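Local coordinates for probable quinone reductase Qor (NADPH:quinone reductase) (Zeta-crystallin homolog protein) (Mycobacterium tuberculosis, PDB 4RVU) that probably transfers electrons from bound NADPH to quinone substrates, at residues 160-168 against 290-301; 84-95 against 110-120. All blocks are in the same frame, centred on the assembly; numbering follows the deposited sequence.

Contact 1 of 2, residues 160-168 against 290-301; sequences LILTQWATH and LFDAINSEAITV. Unlike the reference sequence in segment 290-301: Asn295 (reference Gly).
Gln164, on the helix that follows the glycine-rich turn of the Rossmann-type nucleotide fold, grips Thr300 in the segment leaving helix 280-295. It uses both ends of its amide. The Thr300 N-H points to Gln164 OE1 (2.7 Å, 162°), tilted out of the carbonyl plane. Gln164 NE2 donates to Thr300 O at 3.0 Å and to Leu160 O at 3.2 Å, and both acceptors lie in the plane of the Gln164 amide. Beyond this pair, a water donates to the backbone oxygens of Gln164 and Ala298. Ala298 CB sits over the centre of the His168 ring, a CH-pi contact 3.5 Å from the centroid. With CG anti to the backbone N (chi1 170°), the imidazole is turned beside the carbonyl carbon and lies over that methyl. Deeper in, Ile299 CG2 packs on Trp165 CB at 3.8 Å, and Ala293 CB meets one face of the indole near its rim. Ile161 crosses Ile299 and Val301 obliquely. Helix 280-295 ends in a Schellman motif at Glu297, after which Ala298 and Ile299 lie against helix 157-168. The three amide bonds fix the rotation of the Gln164 amide and tie the backbone of Thr300 to helix 157-168, beside the apolar contacts of Ile299 and Trp165.

Contact 2 of 2, residues 84-95 against 110-120; sequences AISVGDRVVSAS and LTAKVPDDVTS
Lys113 reaches along the 84-95 segment from strand 111-113, which pairs antiparallel with strand 90-93. Its CB lies 4.2 Å from Arg90 O. CG presses on Ile85 CD1 at 3.4 Å, a tight contact, and CD stays beside the same methyl as the two side chains slide past each other in opposite directions. CE then reaches Asp89 OD2 at 3.3 Å. At the tip, NZ gives a weak hydrogen bond to Ala84 O (3.3 Å) and a long salt bridge to Asp89 OD2 (3.9 Å). The chain beyond CG is fully extended (chi2 175°), which carries the ammonium this far. Asp89 OD2 also accepts from Ser86 N, within the type II turn from Ser86 to Asp89, which helps to fix the carboxylate.

Val92 and Ala112 form the hydrogen-bonded pair at the middle of the strands. Beyond it, the Ser93 hydroxyl donates to Leu110 O (2.6 Å) and accepts from Ser95 N, an ST turn. At the other end the Arg90 chain bends at chi3 (72°). Its NH2 donates to Ser120 OG (3.2 Å) and to Val118 O, both near the guanidinium plane, while Val114 CB lies over one face, toward its rim. These bonds tie strand 90-93 to the start of helix 120-140. Ser120 OG is also hydrogen-bonded to Glu39 OE1. Strand 67-74 pairs with strand 90-93, Val92 and Val114 pack on helix 120-140, and Ala112 touches Phe283 of helix 280-295.

How the contacts relate
Contact 2 belongs to the GroES-like part of the chain, while contact 1 joins helix 157-168 of the nucleotide-binding fold to the end of helix 280-295. Their centres are 19 Å apart, yet they touch through Phe291, which lies on the second segment of contact 1. Its ring meets contact 2 at Pro115 (CE1 to Pro115 CD 3.7 Å) and at Val92 (CZ to Val92 CG1 4.1 Å). Helix 120-140 touches both: Ile161 and Val301 of contact 1, Val92 and Val114 of contact 2. NADPH lies near each contact: the side chains of Ile161 and Ala94 are each about 8 Å from it, and the side chain of Ala94 is about 4 Å from that of Leu273, which binds NADPH.

Contact 1 of 2, residues 160-168 against 290-301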
loop_
_atom_site.group_PDB
_atom_site.type_symbol
_atom_site.label_atom_id
_atom_site.label_comp_id
_atom_site.label_asym_id
_atom_site.label_seq_id
_atom_site.Cartn_x
_atom_site.Cartn_y
_atom_site.Cartn_z
ATOM N N LEU A 160 -7.954 -0.093 21.674
ATOM C CA LEU A 160 -9.169 -0.649 22.251
ATOM C C LEU A 160 -10.362 -0.424 21.322
ATOM O O LEU A 160 -11.250 -1.265 21.235
ATOM C CB LEU A 160 -9.441 -0.050 23.640
ATOM C CG LEU A 160 -8.509 -0.482 24.769
ATOM C CD1 LEU A 160 -8.747 0.424 25.982
ATOM C CD2 LEU A 160 -8.765 -1.941 25.138
ATOM N N ILE A 161 -10.388 0.708 20.622
ATOM C CA ILE A 161 -11.494 0.979 19.707
ATOM C C ILE A 161 -11.416 0.060 18.484
ATOM O O ILE A 161 -12.431 -0.506 18.060
ATOM C CB ILE A 161 -11.565 2.473 19.280
ATOM C CG1 ILE A 161 -11.799 3.361 20.508
ATOM C CG2 ILE A 161 -12.723 2.692 18.306
ATOM C CD1 ILE A 161 -11.744 4.875 20.208
ATOM N N LEU A 162 -10.212 -0.095 17.933
ATOM C CA LEU A 162 -10.002 -1.020 16.813
ATOM C C LEU A 162 -10.460 -2.427 17.179
ATOM O O LEU A 162 -11.144 -3.098 16.397
ATOM C CB LEU A 162 -8.526 -1.049 16.382
ATOM C CG LEU A 162 -8.050 0.114 15.514
ATOM C CD1 LEU A 162 -6.536 0.125 15.404
ATOM C CD2 LEU A 162 -8.684 0.032 14.121
ATOM N N THR A 163 -10.092 -2.861 18.379
ATOM C CA THR A 163 -10.343 -4.235 18.806
ATOM C C THR A 163 -11.837 -4.488 18.943
ATOM O O THR A 163 -12.366 -5.445 18.364
ATOM C CB THR A 163 -9.610 -4.530 20.110
ATOM O OG1 THR A 163 -8.202 -4.402 19.873
ATOM C CG2 THR A 163 -9.915 -5.939 20.611
ATOM N N GLN A 164 -12.528 -3.592 19.647
ATOM C CA GLN A 164 -13.965 -3.731 19.816
ATOM C C GLN A 164 -14.703 -3.691 18.498
ATOM O O GLN A 164 -15.585 -4.519 18.247
ATOM C CB GLN A 164 -14.502 -2.627 20.716
ATOM C CG GLN A 164 -13.987 -2.670 22.135
ATOM C CD GLN A 164 -14.547 -1.523 22.943
ATOM O OE1 GLN A 164 -15.693 -1.570 23.393
ATOM N NE2 GLN A 164 -13.752 -0.470 23.109
ATOM N N TRP A 165 -14.347 -2.719 17.662
ATOM C CA TRP A 165 -15.088 -2.473 16.433
ATOM C C TRP A 165 -14.879 -3.620 15.449
ATOM O O TRP A 165 -15.841 -4.126 14.869
ATOM C CB TRP A 165 -14.662 -1.147 15.803
ATOM C CG TRP A 165 -15.748 -0.486 15.017
ATOM C CD1 TRP A 165 -16.859 -1.081 14.480
ATOM C CD2 TRP A 165 -15.852 0.914 14.710
ATOM N NE1 TRP A 165 -17.636 -0.135 13.841
ATOM C CE2 TRP A 165 -17.043 1.094 13.975
ATOM C CE3 TRP A 165 -15.047 2.020 14.977
ATOM C CZ2 TRP A 165 -17.456 2.350 13.517
ATOM C CZ3 TRP A 165 -15.458 3.268 14.521
ATOM C CH2 TRP A 165 -16.650 3.421 13.797
ATOM N N ALA A 166 -13.626 -4.035 15.277
ATOM C CA ALA A 166 -13.318 -5.188 14.429
ATOM C C ALA A 166 -14.032 -6.450 14.925
ATOM O O ALA A 166 -14.625 -7.186 14.136
ATOM C CB ALA A 166 -11.799 -5.412 14.346
ATOM N N THR A 167 -13.993 -6.692 16.231
ATOM C CA THR A 167 -14.679 -7.852 16.813
ATOM C C THR A 167 -16.172 -7.822 16.497
ATOM O O THR A 167 -16.754 -8.834 16.109
ATOM C CB THR A 167 -14.466 -7.912 18.322
ATOM O OG1 THR A 167 -13.064 -8.086 18.573
ATOM C CG2 THR A 167 -15.237 -9.079 18.931
ATOM N N HIS A 168 -16.784 -6.651 16.649
ATOM C CA HIS A 168 -18.187 -6.469 16.290
ATOM C C HIS A 168 -18.449 -6.795 14.825
ATOM O O HIS A 168 -19.514 -7.313 14.481
ATOM C CB HIS A 168 -18.635 -5.036 16.572
ATOM C CG HIS A 168 -19.988 -4.715 16.022
ATOM N ND1 HIS A 168 -21.150 -5.233 16.558
ATOM C CD2 HIS A 168 -20.366 -3.942 14.976
ATOM C CE1 HIS A 168 -22.186 -4.783 15.870
ATOM N NE2 HIS A 168 -21.737 -3.999 14.905
ATOM N N LEU A 290 -19.398 6.268 13.905
ATOM C CA LEU A 290 -18.810 6.129 15.247
ATOM C C LEU A 290 -19.854 6.223 16.362
ATOM O O LEU A 290 -19.885 5.384 17.271
ATOM C CB LEU A 290 -17.706 7.170 15.476
ATOM C CG LEU A 290 -17.108 7.248 16.889
ATOM C CD1 LEU A 290 -16.391 5.954 17.268
ATOM C CD2 LEU A 290 -16.163 8.438 17.006
ATOM N N PHE A 291 -20.710 7.240 16.310
ATOM C CA PHE A 291 -21.715 7.388 17.363
ATOM C C PHE A 291 -22.795 6.316 17.279
ATOM O O PHE A 291 -23.356 5.920 18.304
ATOM C CB PHE A 291 -22.316 8.800 17.396
ATOM C CG PHE A 291 -21.390 9.828 17.989
ATOM C CD1 PHE A 291 -20.953 9.701 19.299
ATOM C CD2 PHE A 291 -20.955 10.911 17.236
ATOM C CE1 PHE A 291 -20.093 10.634 19.853
ATOM C CE2 PHE A 291 -20.095 11.853 17.778
ATOM C CZ PHE A 291 -19.661 11.715 19.087
ATOM N N ASP A 292 -23.060 5.818 16.074
ATOM C CA ASP A 292 -23.942 4.655 15.927
ATOM C C ASP A 292 -23.384 3.431 16.659
ATOM O O ASP A 292 -24.109 2.735 17.379
ATOM C CB ASP A 292 -24.168 4.319 14.446
ATOM C CG ASP A 292 -25.032 5.348 13.733
ATOM O OD1 ASP A 292 -25.564 6.259 14.401
ATOM O OD2 ASP A 292 -25.179 5.238 12.495
ATOM N N ALA A 293 -22.090 3.183 16.482
ATOM C CA ALA A 293 -21.415 2.049 17.119
ATOM C C ALA A 293 -21.386 2.199 18.642
ATOM O O ALA A 293 -21.602 1.229 19.373
ATOM C CB ALA A 293 -19.999 1.883 16.561
ATOM N N ILE A 294 -21.114 3.373 19.133
ATOM C CA ILE A 294 -21.159 3.605 20.555
ATOM C C ILE A 294 -22.574 3.373 21.107
ATOM O O ILE A 294 -22.769 2.776 22.130
ATOM C CB ILE A 294 -20.725 5.040 20.845
ATOM C CG1 ILE A 294 -19.251 5.201 20.571
ATOM C CG2 ILE A 294 -21.038 5.468 22.272
ATOM C CD1 ILE A 294 -18.764 6.589 20.775
ATOM N N ASN A 295 -23.579 3.927 20.444
ATOM C CA ASN A 295 -24.934 3.795 20.996
ATOM C C ASN A 295 -25.550 2.423 20.859
ATOM O O ASN A 295 -26.449 2.139 21.586
ATOM C CB ASN A 295 -25.915 4.871 20.568
ATOM C CG ASN A 295 -27.126 5.091 21.584
ATOM O OD1 ASN A 295 -27.179 4.533 22.725
ATOM N ND2 ASN A 295 -28.089 5.903 21.150
ATOM N N SER A 296 -25.041 1.591 19.956
ATOM C CA SER A 296 -25.518 0.208 19.938
ATOM C C SER A 296 -24.680 -0.685 20.848
ATOM O O SER A 296 -24.957 -1.884 20.992
ATOM C CB SER A 296 -25.505 -0.344 18.514
ATOM O OG SER A 296 -24.180 -0.526 18.033
ATOM N N GLU A 297 -23.663 -0.089 21.465
ATOM C CA GLU A 297 -22.686 -0.812 22.282
ATOM C C GLU A 297 -21.890 -1.818 21.457
ATOM O O GLU A 297 -21.351 -2.790 21.994
ATOM C CB GLU A 297 -23.341 -1.467 23.511
ATOM C CG GLU A 297 -23.926 -0.465 24.496
ATOM C CD GLU A 297 -24.468 -1.116 25.763
ATOM O OE1 GLU A 297 -25.684 -1.380 25.822
ATOM O OE2 GLU A 297 -23.678 -1.355 26.697
ATOM N N ALA A 298 -21.823 -1.577 20.151
ATOM C CA ALA A 298 -20.869 -2.278 19.288
ATOM C C ALA A 298 -19.469 -1.983 19.803
ATOM O O ALA A 298 -18.581 -2.838 19.772
ATOM C CB ALA A 298 -21.006 -1.822 17.850
ATOM N N ILE A 299 -19.275 -0.751 20.264
ATOM C CA ILE A 299 -18.075 -0.386 21.004
ATOM C C ILE A 299 -18.482 0.397 22.241
ATOM O O ILE A 299 -19.573 0.980 22.291
ATOM C CB ILE A 299 -17.094 0.474 20.176
ATOM C CG1 ILE A 299 -17.633 1.889 19.974
ATOM C CG2 ILE A 299 -16.732 -0.204 18.838
ATOM C CD1 ILE A 299 -16.676 2.806 19.218
ATOM N N THR A 300 -17.608 0.395 23.242
ATOM C CA THR A 300 -17.774 1.232 24.425
ATOM C C THR A 300 -16.447 1.928 24.690
ATOM O O THR A 300 -15.439 1.275 24.947
ATOM C CB THR A 300 -18.188 0.398 25.656
ATOM O OG1 THR A 300 -19.475 -0.194 25.422
ATOM C CG2 THR A 300 -18.263 1.275 26.921
ATOM N N VAL A 301 -16.440 3.260 24.616
ATOM C CA VAL A 301 -15.209 4.014 24.816
ATOM C C VAL A 301 -15.119 4.450 26.260
ATOM O O VAL A 301 -15.865 5.329 26.693
ATOM C CB VAL A 301 -15.133 5.238 23.904
ATOM C CG1 VAL A 301 -13.826 5.998 24.149
ATOM C CG2 VAL A 301 -15.230 4.814 22.435
HETATM O O HOH W 1 -17.388 -5.471 20.134
#

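Contact 2 of 2, residues 84-95 against 110-120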
loop_
_atom_site.group_PDB
_atom_site.type_symbol
_atom_site.label_atom_id
_atom_site.label_comp_id
_atom_site.label_asym_id
_atom_site.label_seq_id
_atom_site.Cartn_x
_atom_site.Cartn_y
_atom_site.Cartn_z
ATOM N N ALA A 84 -25.372 23.650 10.730
ATOM C CA ALA A 84 -26.549 23.488 11.575
ATOM C C ALA A 84 -26.193 23.589 13.054
ATOM O O ALA A 84 -27.081 23.592 13.905
ATOM C CB ALA A 84 -27.236 22.167 11.282
ATOM N N ILE A 85 -24.899 23.665 13.358
ATOM C CA ILE A 85 -24.435 23.863 14.733
ATOM C C ILE A 85 -24.795 25.264 15.225
ATOM O O ILE A 85 -24.586 26.239 14.506
ATOM C CB ILE A 85 -22.892 23.736 14.857
ATOM C CG1 ILE A 85 -22.353 22.443 14.232
ATOM C CG2 ILE A 85 -22.461 23.867 16.304
ATOM C CD1 ILE A 85 -23.148 21.235 14.489
ATOM N N SER A 86 -25.290 25.367 16.458
ATOM C CA SER A 86 -25.711 26.652 17.018
ATOM C C SER A 86 -25.077 26.901 18.380
ATOM O O SER A 86 -24.663 25.954 19.055
ATOM C CB SER A 86 -27.237 26.690 17.141
ATOM O OG SER A 86 -27.851 26.612 15.867
ATOM N N VAL A 87 -24.992 28.173 18.779
ATOM C CA VAL A 87 -24.525 28.516 20.122
ATOM C C VAL A 87 -25.301 27.706 21.155
ATOM O O VAL A 87 -26.522 27.562 21.049
ATOM C CB VAL A 87 -24.676 30.028 20.422
ATOM C CG1 VAL A 87 -24.513 30.298 21.900
ATOM C CG2 VAL A 87 -23.655 30.832 19.625
ATOM N N GLY A 88 -24.590 27.152 22.134
ATOM C CA GLY A 88 -25.214 26.329 23.155
ATOM C C GLY A 88 -25.090 24.831 22.915
ATOM O O GLY A 88 -25.210 24.039 23.864
ATOM N N ASP A 89 -24.875 24.433 21.661
ATOM C CA ASP A 89 -24.754 23.008 21.337
ATOM C C ASP A 89 -23.502 22.393 21.961
ATOM O O ASP A 89 -22.448 23.043 22.014
ATOM C CB ASP A 89 -24.714 22.779 19.815
ATOM C CG ASP A 89 -26.072 22.938 19.148
ATOM O OD1 ASP A 89 -27.093 23.009 19.857
ATOM O OD2 ASP A 89 -26.117 22.975 17.897
ATOM N N ARG A 90 -23.625 21.145 22.423
ATOM C CA ARG A 90 -22.481 20.353 22.871
ATOM C C ARG A 90 -21.871 19.729 21.628
ATOM O O ARG A 90 -22.573 19.063 20.856
ATOM C CB ARG A 90 -22.913 19.230 23.817
ATOM C CG ARG A 90 -23.343 19.671 25.198
ATOM C CD ARG A 90 -23.955 18.484 25.963
ATOM N NE ARG A 90 -22.928 17.536 26.342
ATOM C CZ ARG A 90 -22.972 16.225 26.119
ATOM N NH1 ARG A 90 -24.024 15.657 25.531
ATOM N NH2 ARG A 90 -21.952 15.478 26.500
ATOM N N VAL A 91 -20.578 19.948 21.424
ATOM C CA VAL A 91 -19.944 19.523 20.177
ATOM C C VAL A 91 -18.575 18.927 20.443
ATOM O O VAL A 91 -18.016 19.098 21.525
ATOM C CB VAL A 91 -19.812 20.683 19.173
ATOM C CG1 VAL A 91 -21.185 21.179 18.717
ATOM C CG2 VAL A 91 -18.965 21.815 19.752
ATOM N N VAL A 92 -18.031 18.225 19.459
ATOM C CA VAL A 92 -16.714 17.641 19.616
ATOM C C VAL A 92 -15.984 17.712 18.278
ATOM O O VAL A 92 -16.592 17.556 17.221
ATOM C CB VAL A 92 -16.798 16.196 20.179
ATOM C CG1 VAL A 92 -17.613 15.284 19.262
ATOM C CG2 VAL A 92 -15.403 15.620 20.432
ATOM N N SER A 93 -14.688 17.997 18.334
ATOM C CA SER A 93 -13.873 18.083 17.123
ATOM C C SER A 93 -12.521 17.479 17.397
ATOM O O SER A 93 -12.044 17.481 18.538
ATOM C CB SER A 93 -13.708 19.539 16.683
ATOM O OG SER A 93 -13.012 19.633 15.439
ATOM N N ALA A 94 -11.910 16.947 16.343
ATOM C CA ALA A 94 -10.561 16.407 16.400
ATOM C C ALA A 94 -9.640 17.305 15.579
ATOM O O ALA A 94 -8.486 16.957 15.335
ATOM C CB ALA A 94 -10.542 14.999 15.819
ATOM N N SER A 95 -10.160 18.459 15.166
ATOM C CA SER A 95 -9.452 19.349 14.251
ATOM C C SER A 95 -9.369 20.771 14.782
ATOM O O SER A 95 -9.274 21.716 14.010
ATOM C CB SER A 95 -10.165 19.348 12.899
ATOM O OG SER A 95 -10.224 18.038 12.371
ATOM N N LEU A 110 -15.716 20.275 10.514
ATOM C CA LEU A 110 -15.020 19.157 11.150
ATOM C C LEU A 110 -15.351 19.090 12.640
ATOM O O LEU A 110 -14.506 18.725 13.465
ATOM C CB LEU A 110 -13.504 19.279 10.942
ATOM C CG LEU A 110 -13.051 19.329 9.478
ATOM C CD1 LEU A 110 -11.557 19.452 9.431
ATOM C CD2 LEU A 110 -13.508 18.107 8.704
ATOM N N THR A 111 -16.585 19.464 12.968
ATOM C CA THR A 111 -17.094 19.403 14.334
ATOM C C THR A 111 -18.420 18.654 14.307
ATOM O O THR A 111 -19.263 18.908 13.442
ATOM C CB THR A 111 -17.319 20.817 14.901
ATOM O OG1 THR A 111 -16.072 21.522 14.936
ATOM C CG2 THR A 111 -17.885 20.747 16.313
ATOM N N ALA A 112 -18.619 17.747 15.258
ATOM C CA ALA A 112 -19.867 16.989 15.334
ATOM C C ALA A 112 -20.634 17.337 16.596
ATOM O O ALA A 112 -20.032 17.578 17.650
ATOM C CB ALA A 112 -19.580 15.490 15.308
ATOM N N LYS A 113 -21.961 17.348 16.493
ATOM C CA LYS A 113 -22.804 17.450 17.683
ATOM C C LYS A 113 -22.693 16.171 18.480
ATOM O O LYS A 113 -22.704 15.084 17.911
ATOM C CB LYS A 113 -24.271 17.673 17.296
ATOM C CG LYS A 113 -24.575 19.060 16.730
ATOM C CD LYS A 113 -26.030 19.155 16.261
ATOM C CE LYS A 113 -26.348 20.531 15.682
ATOM N NZ LYS A 113 -27.786 20.673 15.295
ATOM N N VAL A 114 -22.590 16.297 19.801
ATOM C CA VAL A 114 -22.528 15.141 20.679
ATOM C C VAL A 114 -23.958 14.711 21.008
ATOM O O VAL A 114 -24.799 15.554 21.308
ATOM C CB VAL A 114 -21.762 15.483 21.971
ATOM C CG1 VAL A 114 -21.660 14.269 22.887
ATOM C CG2 VAL A 114 -20.362 16.008 21.619
ATOM N N PRO A 115 -24.249 13.406 20.905
ATOM C CA PRO A 115 -25.578 12.879 21.236
ATOM C C PRO A 115 -25.896 13.155 22.707
ATOM O O PRO A 115 -24.976 13.238 23.530
ATOM C CB PRO A 115 -25.425 11.373 20.989
ATOM C CG PRO A 115 -24.323 11.269 19.976
ATOM C CD PRO A 115 -23.358 12.357 20.374
ATOM N N ASP A 116 -27.171 13.307 23.040
ATOM C CA ASP A 116 -27.529 13.694 24.399
ATOM C C ASP A 116 -27.190 12.639 25.458
ATOM O O ASP A 116 -27.097 12.962 26.643
ATOM C CB ASP A 116 -29.011 14.065 24.478
ATOM C CG ASP A 116 -29.324 15.382 23.792
ATOM O OD1 ASP A 116 -28.415 16.237 23.675
ATOM O OD2 ASP A 116 -30.492 15.561 23.385
ATOM N N ASP A 117 -26.993 11.391 25.040
ATOM C CA ASP A 117 -26.689 10.315 25.990
ATOM C C ASP A 117 -25.187 10.030 26.128
ATOM O O ASP A 117 -24.785 9.057 26.783
ATOM C CB ASP A 117 -27.420 9.030 25.598
ATOM C CG ASP A 117 -26.954 8.478 24.264
ATOM O OD1 ASP A 117 -26.673 9.271 23.342
ATOM O OD2 ASP A 117 -26.861 7.245 24.142
ATOM N N VAL A 118 -24.360 10.873 25.513
ATOM C CA VAL A 118 -22.903 10.713 25.561
ATOM C C VAL A 118 -22.293 11.860 26.366
ATOM O O VAL A 118 -22.570 13.039 26.089
ATOM C CB VAL A 118 -22.304 10.695 24.127
ATOM C CG1 VAL A 118 -20.774 10.609 24.174
ATOM C CG2 VAL A 118 -22.873 9.519 23.328
ATOM N N THR A 119 -21.497 11.532 27.385
ATOM C CA THR A 119 -20.872 12.575 28.192
ATOM C C THR A 119 -19.755 13.251 27.422
ATOM O O THR A 119 -19.215 12.709 26.443
ATOM C CB THR A 119 -20.267 12.059 29.510
ATOM O OG1 THR A 119 -19.182 11.173 29.214
ATOM C CG2 THR A 119 -21.307 11.337 30.360
ATOM N N SER A 120 -19.398 14.444 27.873
ATOM C CA SER A 120 -18.348 15.205 27.206
ATOM C C SER A 120 -16.996 14.502 27.343
ATOM O O SER A 120 -16.196 14.522 26.408
ATOM C CB SER A 120 -18.302 16.624 27.763
ATOM O OG SER A 120 -19.533 17.290 27.511
HETATM O O HOH W 2 -25.964 16.829 23.549
HETATM O O HOH W 3 -12.546 16.744 13.533
#